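Local coordinates for pyocyanin demethylase (Mycobacterium fortuitum subsp. fortuitum DSM 46621 = ATCC 6841, PDB 5K21), which removes the N-methyl group of the bacterial pigment pyocyanin, a tautomerizing demethylation that yields phenazin-1-ol and inhibits Pseudomonas aeruginosa biofilms, at residues D38-D44 and D56-F62; A96-I102 and G114-S119. One frame throughout, in Å; residues are numbered along the deposited sequence.

Overall arrangement
Both interactions are antiparallel pairings of consecutive strands in one eight-stranded barrel, and they lie on opposite sides of the chain's centre, their own centres about 15 Å apart and their nearest atoms about 6 Å apart. Each lends three residues to the phenazin-1-ol pocket between them. Interaction 1 is wholly buried: its outward face packs against the other two subunits of the trimer, and its inward face mixes Phe42 with polar groups, Asp40 and the Cys60 sulfur at the ligand and the Asp44-Asp56 pair. Interaction 2 is partly exposed. Its inward face is apolar and meets the carbon rim of the ligand, whereas its outer face carries threonines and a glutamate.

Interaction 1 of 2, residues D38-D44 and D56-F62; sequences DMDIFSD and DGGACFF. With CA (calcium ion), chain G; 6QF (phenazin-1-ol), chain F.
Two carboxylates meet where Asp44 ends one segment and Asp56 begins the other: Asp44 OD2 (chi1 m) lies 2.4 Å from Asp56 OD1 (chi1 p), so close that one acid group probably holds a proton. Asp44 OD1 and Asp56 OD2 are hydrogen-bonded to Asn21 and Tyr128. Residues 39-44 and 56-62 are extended antiparallel strands, axes 4.6 Å apart at 168°, in the register Met39-Phe61 through Asp44-Asp56. The hydrogen-bonded pairs are joined by Asp40 N-Cys60 O 2.9 Å, Cys60 N-Asp40 O 2.7 Å, Phe42 N-Gly58 O 3.0 Å, Gly58 N-Phe42 O 2.9 Å, Asp44 N-Asp56 O 3.2 Å and Asp56 N-Asp44 O 3.0 Å; Phe62 N-Asp38 O (2.9 Å) extends the series. This beta hairpin forms one wall of the allene oxide cyclase-like barrel, with Asp40, Phe42 and Cys60 facing the pocket. The p rotamer of Phe42 lays its ring over Gly58, whose CA is 4.0 Å from the centroid (CH-pi); a CB there would clash with Phe42 CZ. The opposite ring face meets the ligand, Phe42 CE2 to 6QF N7 3.3 Å. Asp40 OD2 accepts a hydrogen bond from 6QF O19 at 2.6 Å, and Cys60 SG, disulfide-bonded to Cys74, lies 3.3 Å from 6QF N8. On the other face, t,t,m Met39 places CE at the Phe61 ring edge, 3.7 Å from Phe61 CD2; Met39 SD is 4.8 Å from the ring centroid, an oblique Met-aromatic contact beside Met39 of both neighbouring subunits. Asp38 binds calcium bidentately, OD1 at 2.4 Å and OD2 at 2.6 Å, with Asp28, Phe29, Lys31, Gly33 and Asp35 completing the site.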
loop_
_atom_site.group_PDB
_atom_site.type_symbol
_atom_site.label_atom_id
_atom_site.label_comp_id
_atom_site.label_asym_id
_atom_site.label_seq_id
_atom_site.Cartn_x
_atom_site.Cartn_y
_atom_site.Cartn_z
ATOM N N ASP B 38 9.326 -3.796 -11.575
ATOM C CA ASP B 38 9.429 -2.401 -11.911
ATOM C C ASP B 38 8.330 -1.648 -11.182
ATOM O O ASP B 38 7.369 -2.237 -10.668
ATOM C CB ASP B 38 9.367 -2.212 -13.426
ATOM C CG ASP B 38 10.598 -2.770 -14.125
ATOM O OD1 ASP B 38 11.620 -2.977 -13.444
ATOM O OD2 ASP B 38 10.580 -2.976 -15.344
ATOM N N MET B 39 8.476 -0.332 -11.131
ATOM C CA MET B 39 7.566 0.454 -10.313
ATOM C C MET B 39 7.459 1.867 -10.839
ATOM O O MET B 39 8.453 2.453 -11.279
ATOM C CB MET B 39 8.096 0.436 -8.879
ATOM C CG MET B 39 7.359 1.216 -7.860
ATOM S SD MET B 39 8.387 1.227 -6.377
ATOM C CE MET B 39 8.949 -0.444 -6.262
ATOM N N ASP B 40 6.249 2.409 -10.785
ATOM C CA ASP B 40 6.000 3.804 -11.104
ATOM C C ASP B 40 5.508 4.505 -9.857
ATOM O O ASP B 40 4.632 3.990 -9.157
ATOM C CB ASP B 40 4.951 3.959 -12.195
ATOM C CG ASP B 40 5.390 3.404 -13.519
ATOM O OD1 ASP B 40 6.585 3.058 -13.691
ATOM O OD2 ASP B 40 4.510 3.306 -14.398
ATOM N N ILE B 41 6.051 5.692 -9.602
ATOM C CA ILE B 41 5.601 6.549 -8.514
ATOM C C ILE B 41 5.218 7.883 -9.145
ATOM O O ILE B 41 5.929 8.378 -10.022
ATOM C CB ILE B 41 6.690 6.703 -7.430
ATOM C CG1 ILE B 41 6.954 5.327 -6.783
ATOM C CG2 ILE B 41 6.264 7.704 -6.367
ATOM C CD1 ILE B 41 8.175 5.241 -5.900
ATOM N N PHE B 42 4.056 8.419 -8.778
ATOM C CA PHE B 42 3.541 9.545 -9.551
ATOM C C PHE B 42 2.651 10.453 -8.712
ATOM O O PHE B 42 2.148 10.075 -7.652
ATOM C CB PHE B 42 2.739 9.054 -10.752
ATOM C CG PHE B 42 1.605 8.141 -10.368
ATOM C CD1 PHE B 42 1.826 6.790 -10.159
ATOM C CD2 PHE B 42 0.339 8.647 -10.153
ATOM C CE1 PHE B 42 0.782 5.949 -9.771
ATOM C CE2 PHE B 42 -0.686 7.830 -9.767
ATOM C CZ PHE B 42 -0.463 6.473 -9.573
ATOM N N SER B 43 2.444 11.661 -9.237
ATOM C CA SER B 43 1.512 12.632 -8.696
ATOM C C SER B 43 0.801 13.276 -9.869
ATOM O O SER B 43 1.342 13.340 -10.978
ATOM C CB SER B 43 2.209 13.710 -7.840
ATOM O OG SER B 43 3.276 14.339 -8.543
ATOM N N ASP B 44 -0.411 13.758 -9.610
ATOM C CA ASP B 44 -1.246 14.376 -10.628
ATOM C C ASP B 44 -1.905 15.622 -10.059
ATOM O O ASP B 44 -2.080 15.761 -8.847
ATOM C CB ASP B 44 -2.341 13.431 -11.127
ATOM C CG ASP B 44 -1.789 12.109 -11.638
ATOM O OD1 ASP B 44 -1.375 12.059 -12.811
ATOM O OD2 ASP B 44 -1.746 11.136 -10.857
ATOM N N ASP B 56 -3.154 14.232 -6.484
ATOM C CA ASP B 56 -3.083 12.866 -6.016
ATOM C C ASP B 56 -1.632 12.409 -6.026
ATOM O O ASP B 56 -0.719 13.117 -6.482
ATOM C CB ASP B 56 -4.002 11.917 -6.824
ATOM C CG ASP B 56 -3.539 11.686 -8.264
ATOM O OD1 ASP B 56 -2.310 11.683 -8.540
ATOM O OD2 ASP B 56 -4.429 11.498 -9.129
ATOM N N GLY B 57 -1.451 11.253 -5.417
ATOM C CA GLY B 57 -0.163 10.596 -5.362
ATOM C C GLY B 57 -0.382 9.107 -5.283
ATOM O O GLY B 57 -1.353 8.642 -4.683
ATOM N N GLY B 58 0.517 8.353 -5.906
ATOM C CA GLY B 58 0.317 6.923 -5.952
ATOM C C GLY B 58 1.561 6.191 -6.393
ATOM O O GLY B 58 2.580 6.793 -6.759
ATOM N N ALA B 59 1.434 4.866 -6.371
ATOM C CA ALA B 59 2.518 3.970 -6.732
ATOM C C ALA B 59 1.920 2.748 -7.404
ATOM O O ALA B 59 0.861 2.263 -6.990
ATOM C CB ALA B 59 3.328 3.574 -5.488
ATOM N N CYS B 60 2.580 2.295 -8.466
ATOM C CA CYS B 60 2.216 1.074 -9.173
ATOM C C CYS B 60 3.410 0.139 -9.171
ATOM O O CYS B 60 4.541 0.574 -9.396
ATOM C CB CYS B 60 1.792 1.361 -10.612
ATOM S SG CYS B 60 0.201 2.234 -10.739
ATOM N N PHE B 61 3.143 -1.130 -8.879
ATOM C CA PHE B 61 4.148 -2.189 -8.854
ATOM C C PHE B 61 3.803 -3.208 -9.928
ATOM O O PHE B 61 2.683 -3.726 -9.943
ATOM C CB PHE B 61 4.174 -2.870 -7.486
ATOM C CG PHE B 61 4.255 -1.913 -6.337
ATOM C CD1 PHE B 61 3.109 -1.374 -5.776
ATOM C CD2 PHE B 61 5.476 -1.541 -5.826
ATOM C CE1 PHE B 61 3.196 -0.452 -4.717
ATOM C CE2 PHE B 61 5.575 -0.638 -4.776
ATOM C CZ PHE B 61 4.429 -0.103 -4.212
ATOM N N PHE B 62 4.760 -3.497 -10.810
ATOM C CA PHE B 62 4.569 -4.482 -11.872
ATOM C C PHE B 62 4.731 -5.878 -11.267
ATOM O O PHE B 62 5.839 -6.325 -10.967
ATOM C CB PHE B 62 5.548 -4.198 -13.009
ATOM C CG PHE B 62 5.219 -2.949 -13.781
ATOM C CD1 PHE B 62 5.517 -1.693 -13.261
ATOM C CD2 PHE B 62 4.607 -3.023 -15.024
ATOM C CE1 PHE B 62 5.206 -0.536 -13.950
ATOM C CE2 PHE B 62 4.296 -1.860 -15.731
ATOM C CZ PHE B 62 4.599 -0.610 -15.184
HETATM CA CA CA G . 13.011 -3.792 -15.276
HETATM C C4 6QF F . 0.354 5.654 -13.393
HETATM C C5 6QF F . 1.713 5.396 -13.914
HETATM C C6 6QF F . 2.511 6.383 -14.409
HETATM C C10 6QF F . -2.136 6.372 -12.470
HETATM C C13 6QF F . -4.268 5.693 -11.459
HETATM C C15 6QF F . -2.614 4.029 -11.890
HETATM C C1 6QF F . 2.040 7.737 -14.428
HETATM C C2 6QF F . 0.815 8.028 -13.963
HETATM C C3 6QF F . -0.100 7.028 -13.420
HETATM N N7 6QF F . -1.331 7.351 -12.963
HETATM N N8 6QF F . -0.452 4.671 -12.908
HETATM C C9 6QF F . -1.692 5.008 -12.436
HETATM C C11 6QF F . -3.468 6.645 -11.952
HETATM C C14 6QF F . -3.829 4.339 -11.426
HETATM O O19 6QF F . 2.128 4.115 -13.886
#

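Interaction 2 of 2, residues A96-I102 and G114-S119; sequences APFTMAI and GELTVS. With 6QF (phenazin-1-ol), chain F.
Pro97 leads into the strand, its CA 3.1 Å from Val118 O in a CA-H...O contact and its CB 4.2 Å from Thr117 CG2. From Phe98 the backbone is extended, and strands 98-102 and 114-119 run antiparallel at 150°, 4.3 Å apart at closest approach. Phe98 and Val118 form a hydrogen-bonded pair (Phe98 N-Val118 O 3.1 Å, Val118 N-Phe98 O 2.7 Å). With chi1 at p, the Phe98 ring lies across Val118, whose CB is 3.9 Å from the ring centroid in a CH-pi contact; the ring edge meets the ligand, Phe98 CZ to 6QF C14 3.4 Å. Thr99, in a non-hydrogen-bonded pair with Thr117, points to the outer face, where its OG1 shares a hydrogen bond with Thr117 OG1 (2.7 Å; both m rotamers); Thr99 CG2 lies 3.4 Å from Glu115 OE1. Met100 turns back inward, pairing with Leu116 (Met100 N-Leu116 O 2.7 Å, Leu116 N-Met100 O 2.9 Å). Its SD sits 4.2 Å from Leu116 CD2 and 3.8 Å from 6QF C14. Ala101 follows on the outer face, non-hydrogen-bonded opposite Glu115. Ile102 N donates a hydrogen bond to Gly114 O (2.8 Å), the return bond from Gly114 N to Ile102 O being weak (3.3 Å), while Ile102 CG1 packs on Leu116 CB at 4.1 Å. At the phi/psi of Gly114, 143/-148, a CB would jam against the preceding carbonyl O, so the position needs glycine. This hairpin is an apolar wall of the barrel pocket, flanked by strand 83-92 beside residues 98-102 and strand 127-132 beside residues 114-119, with Met100 and Leu116 reaching across the interior to strand 70-80.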
loop_
_atom_site.group_PDB
_atom_site.type_symbol
_atom_site.label_atom_id
_atom_site.label_comp_id
_atom_site.label_asym_id
_atom_site.label_seq_id
_atom_site.Cartn_x
_atom_site.Cartn_y
_atom_site.Cartn_z
ATOM N N ALA B 96 -5.853 0.901 -22.049
ATOM C CA ALA B 96 -7.277 0.653 -21.895
ATOM C C ALA B 96 -7.788 1.200 -20.562
ATOM O O ALA B 96 -7.048 1.269 -19.579
ATOM C CB ALA B 96 -7.580 -0.839 -21.964
ATOM N N PRO B 97 -9.053 1.591 -20.497
ATOM C CA PRO B 97 -9.613 1.998 -19.210
ATOM C C PRO B 97 -9.476 0.860 -18.213
ATOM O O PRO B 97 -9.595 -0.312 -18.566
ATOM C CB PRO B 97 -11.087 2.281 -19.524
ATOM C CG PRO B 97 -11.183 2.389 -20.995
ATOM C CD PRO B 97 -10.062 1.587 -21.573
ATOM N N PHE B 98 -9.203 1.199 -16.965
ATOM C CA PHE B 98 -9.222 0.199 -15.910
ATOM C C PHE B 98 -9.897 0.790 -14.689
ATOM O O PHE B 98 -9.938 2.011 -14.507
ATOM C CB PHE B 98 -7.814 -0.306 -15.551
ATOM C CG PHE B 98 -6.887 0.779 -15.075
ATOM C CD1 PHE B 98 -6.218 1.578 -15.985
ATOM C CD2 PHE B 98 -6.690 0.993 -13.724
ATOM C CE1 PHE B 98 -5.348 2.580 -15.546
ATOM C CE2 PHE B 98 -5.821 2.002 -13.273
ATOM C CZ PHE B 98 -5.162 2.785 -14.193
ATOM N N THR B 99 -10.456 -0.091 -13.871
ATOM C CA THR B 99 -11.279 0.299 -12.742
ATOM C C THR B 99 -10.597 -0.128 -11.454
ATOM O O THR B 99 -10.209 -1.290 -11.294
ATOM C CB THR B 99 -12.673 -0.300 -12.853
ATOM O OG1 THR B 99 -13.314 0.239 -14.015
ATOM C CG2 THR B 99 -13.509 0.034 -11.608
ATOM N N MET B 100 -10.451 0.824 -10.557
ATOM C CA MET B 100 -9.881 0.656 -9.233
ATOM C C MET B 100 -11.006 0.564 -8.223
ATOM O O MET B 100 -12.112 1.067 -8.452
ATOM C CB MET B 100 -8.971 1.837 -8.864
ATOM C CG MET B 100 -7.974 2.237 -9.932
ATOM S SD MET B 100 -6.874 3.551 -9.352
ATOM C CE MET B 100 -5.841 2.637 -8.211
ATOM N N ALA B 101 -10.735 -0.125 -7.129
ATOM C CA ALA B 101 -11.660 -0.186 -6.018
ATOM C C ALA B 101 -11.390 1.003 -5.114
ATOM O O ALA B 101 -10.240 1.256 -4.749
ATOM C CB ALA B 101 -11.509 -1.497 -5.246
ATOM N N ILE B 102 -12.443 1.748 -4.780
ATOM C CA ILE B 102 -12.320 2.766 -3.746
ATOM C C ILE B 102 -12.504 2.072 -2.409
ATOM O O ILE B 102 -13.557 1.476 -2.157
ATOM C CB ILE B 102 -13.355 3.884 -3.933
ATOM C CG1 ILE B 102 -13.004 4.718 -5.164
ATOM C CG2 ILE B 102 -13.404 4.766 -2.685
ATOM C CD1 ILE B 102 -14.077 5.745 -5.520
ATOM N N GLY B 114 -16.559 2.057 -3.330
ATOM C CA GLY B 114 -16.996 2.226 -4.696
ATOM C C GLY B 114 -15.900 1.925 -5.685
ATOM O O GLY B 114 -15.068 1.037 -5.457
ATOM N N GLU B 115 -15.924 2.616 -6.818
ATOM C CA GLU B 115 -15.015 2.311 -7.905
ATOM C C GLU B 115 -14.592 3.585 -8.611
ATOM O O GLU B 115 -15.269 4.616 -8.569
ATOM C CB GLU B 115 -15.649 1.335 -8.889
ATOM C CG GLU B 115 -16.832 1.877 -9.575
ATOM C CD GLU B 115 -17.550 0.810 -10.360
ATOM O OE1 GLU B 115 -16.863 0.015 -11.026
ATOM O OE2 GLU B 115 -18.798 0.766 -10.299
ATOM N N LEU B 116 -13.423 3.509 -9.212
ATOM C CA LEU B 116 -12.829 4.637 -9.907
ATOM C C LEU B 116 -12.245 4.119 -11.208
ATOM O O LEU B 116 -11.346 3.270 -11.188
ATOM C CB LEU B 116 -11.780 5.289 -9.010
ATOM C CG LEU B 116 -11.039 6.552 -9.454
ATOM C CD1 LEU B 116 -10.393 7.187 -8.257
ATOM C CD2 LEU B 116 -9.949 6.242 -10.461
ATOM N N THR B 117 -12.770 4.601 -12.328
ATOM C CA THR B 117 -12.323 4.142 -13.630
ATOM C C THR B 117 -11.399 5.180 -14.247
ATOM O O THR B 117 -11.772 6.349 -14.410
ATOM C CB THR B 117 -13.504 3.842 -14.544
ATOM O OG1 THR B 117 -14.270 2.780 -13.964
ATOM C CG2 THR B 117 -13.016 3.434 -15.925
ATOM N N VAL B 118 -10.214 4.735 -14.615
ATOM C CA VAL B 118 -9.192 5.588 -15.216
ATOM C C VAL B 118 -9.241 5.379 -16.718
ATOM O O VAL B 118 -9.120 4.247 -17.196
ATOM C CB VAL B 118 -7.807 5.254 -14.673
ATOM C CG1 VAL B 118 -6.740 6.187 -15.285
ATOM C CG2 VAL B 118 -7.802 5.324 -13.178
ATOM N N SER B 119 -9.453 6.456 -17.453
ATOM C CA SER B 119 -9.514 6.420 -18.902
ATOM C C SER B 119 -8.520 7.421 -19.472
ATOM O O SER B 119 -8.209 8.444 -18.850
ATOM C CB SER B 119 -10.943 6.701 -19.406
ATOM O OG SER B 119 -11.371 7.984 -19.011
HETATM C C4 6QF F . 0.354 5.654 -13.393
HETATM C C5 6QF F . 1.713 5.396 -13.914
HETATM C C6 6QF F . 2.511 6.383 -14.409
HETATM C C10 6QF F . -2.136 6.372 -12.470
HETATM C C13 6QF F . -4.268 5.693 -11.459
HETATM C C15 6QF F . -2.614 4.029 -11.890
HETATM C C1 6QF F . 2.040 7.737 -14.428
HETATM C C2 6QF F . 0.815 8.028 -13.963
HETATM C C3 6QF F . -0.100 7.028 -13.420
HETATM N N7 6QF F . -1.331 7.351 -12.963
HETATM N N8 6QF F . -0.452 4.671 -12.908
HETATM C C9 6QF F . -1.692 5.008 -12.436
HETATM C C11 6QF F . -3.468 6.645 -11.952
HETATM C C14 6QF F . -3.829 4.339 -11.426
HETATM O O19 6QF F . 2.128 4.115 -13.886
#